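PDB 6GV5: hyperosmolarity resistance protein Emb from Staphylococcus epidermidis, which is a giant extracellular matrix-binding protein that binds surface-immobilized fibronectin and mediates adherence of the bacterium to it. Local coordinates for residues 45-48 and 49-53. Sequence-based numbering, arbitrary orientation.
Sequences KQLS and HAKFL
Q46 and H49, three residues apart on one turn of helix, illustrate how neighbouring side chains can run abreast without sharing a plane. The glutamine bends at chi2 (-60°), which turns its amide along the helix toward the histidine; OE1 comes to 3.6 Å from ND1 of H49, with amide and ring nearly perpendicular, 82° apart, and the oxygen meeting the ring obliquely. The other ring nitrogen, NE2, hydrogen-bonds to the backbone O of I106, which restrains the turn of the ring. Beneath the side chains each N-H bonds the carbonyl four residues back, as in any alpha helix: H49 N to K45 O at 3.0 Å, A50 N to Q46 O at 2.9 Å, then K51 to L47 and F52 to S48. The long helix 40-65 runs from the GA-module range into the FIVAR range; here L47 and A50 meet I16 of helix 2-18, while H49 and A50 reach L30 of helix 24-35, as in the three-helix bundle of GA modules. K51, its CG anti to the carbonyl carbon (chi1 -76°) and its chain extended beyond, slants back across L47: CG lies 3.4 Å from L47 O, and CE rests 4.0 Å from L47 CG. Its NZ continues to a weak hydrogen bond with Q15.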
loop_
_atom_site.group_PDB
_atom_site.type_symbol
_atom_site.label_atom_id
_atom_site.label_comp_id
_atom_site.label_asym_id
_atom_site.label_seq_id
_atom_site.Cartn_x
_atom_site.Cartn_y
_atom_site.Cartn_z
ATOM N N LYS A 45 -13.910 -4.812 -11.615
ATOM C CA LYS A 45 -13.451 -5.549 -10.442
ATOM C C LYS A 45 -11.992 -5.231 -10.150
ATOM O O LYS A 45 -11.608 -4.988 -8.999
ATOM C CB LYS A 45 -13.623 -7.053 -10.654
ATOM C CG LYS A 45 -15.056 -7.527 -10.807
ATOM C CD LYS A 45 -15.091 -8.999 -11.210
ATOM C CE LYS A 45 -16.485 -9.437 -11.634
ATOM N NZ LYS A 45 -16.473 -10.790 -12.264
ATOM N N GLN A 46 -11.156 -5.238 -11.189
ATOM C CA GLN A 46 -9.736 -4.968 -10.994
ATOM C C GLN A 46 -9.493 -3.515 -10.607
ATOM O O GLN A 46 -8.586 -3.234 -9.816
ATOM C CB GLN A 46 -8.962 -5.333 -12.260
ATOM C CG GLN A 46 -8.940 -6.826 -12.548
ATOM C CD GLN A 46 -8.305 -7.621 -11.422
ATOM O OE1 GLN A 46 -7.411 -7.129 -10.730
ATOM N NE2 GLN A 46 -8.771 -8.850 -11.224
ATOM N N LEU A 47 -10.288 -2.582 -11.141
ATOM C CA LEU A 47 -10.162 -1.187 -10.727
ATOM C C LEU A 47 -10.583 -1.015 -9.273
ATOM O O LEU A 47 -9.955 -0.256 -8.526
ATOM C CB LEU A 47 -11.000 -0.291 -11.637
ATOM C CG LEU A 47 -11.012 1.193 -11.276
ATOM C CD1 LEU A 47 -9.614 1.807 -11.369
ATOM C CD2 LEU A 47 -11.986 1.946 -12.174
ATOM N N SER A 48 -11.652 -1.701 -8.858
ATOM C CA SER A 48 -12.050 -1.667 -7.454
ATOM C C SER A 48 -10.931 -2.195 -6.565
ATOM O O SER A 48 -10.638 -1.617 -5.509
ATOM C CB SER A 48 -13.329 -2.482 -7.259
ATOM O OG SER A 48 -13.741 -2.482 -5.899
ATOM N N HIS A 49 -10.283 -3.283 -6.984
ATOM C CA HIS A 49 -9.147 -3.816 -6.238
ATOM C C HIS A 49 -8.010 -2.808 -6.175
ATOM O O HIS A 49 -7.391 -2.622 -5.117
ATOM C CB HIS A 49 -8.686 -5.123 -6.886
ATOM C CG HIS A 49 -7.261 -5.483 -6.599
ATOM N ND1 HIS A 49 -6.358 -5.786 -7.595
ATOM C CD2 HIS A 49 -6.587 -5.605 -5.431
ATOM C CE1 HIS A 49 -5.186 -6.070 -7.053
ATOM N NE2 HIS A 49 -5.298 -5.966 -5.742
ATOM N N ALA A 50 -7.719 -2.140 -7.294
ATOM C CA ALA A 50 -6.654 -1.143 -7.303
ATOM C C ALA A 50 -6.975 0.009 -6.358
ATOM O O ALA A 50 -6.086 0.525 -5.673
ATOM C CB ALA A 50 -6.438 -0.618 -8.722
ATOM N N LYS A 51 -8.238 0.439 -6.318
ATOM C CA LYS A 51 -8.605 1.533 -5.431
ATOM C C LYS A 51 -8.436 1.132 -3.975
ATOM O O LYS A 51 -8.006 1.942 -3.143
ATOM C CB LYS A 51 -10.048 1.970 -5.705
ATOM C CG LYS A 51 -10.189 2.802 -6.962
ATOM C CD LYS A 51 -11.629 3.232 -7.202
ATOM C CE LYS A 51 -11.751 4.011 -8.506
ATOM N NZ LYS A 51 -13.170 4.236 -8.904
ATOM N N PHE A 52 -8.779 -0.111 -3.642
ATOM C CA PHE A 52 -8.626 -0.564 -2.265
ATOM C C PHE A 52 -7.153 -0.688 -1.906
ATOM O O PHE A 52 -6.716 -0.227 -0.842
ATOM C CB PHE A 52 -9.345 -1.894 -2.065
ATOM C CG PHE A 52 -9.184 -2.461 -0.681
ATOM C CD1 PHE A 52 -9.807 -1.863 0.399
ATOM C CD2 PHE A 52 -8.410 -3.584 -0.464
ATOM C CE1 PHE A 52 -9.658 -2.377 1.675
ATOM C CE2 PHE A 52 -8.260 -4.104 0.806
ATOM C CZ PHE A 52 -8.886 -3.502 1.875
ATOM N N LEU A 53 -6.369 -1.297 -2.796
ATOM C CA LEU A 53 -4.931 -1.388 -2.582
ATOM C C LEU A 53 -4.316 -0.003 -2.433
ATOM O O LEU A 53 -3.429 0.207 -1.594
ATOM C CB LEU A 53 -4.285 -2.142 -3.741
ATOM C CG LEU A 53 -2.783 -2.390 -3.629
ATOM C CD1 LEU A 53 -2.476 -3.370 -2.513
ATOM C CD2 LEU A 53 -2.238 -2.891 -4.958
#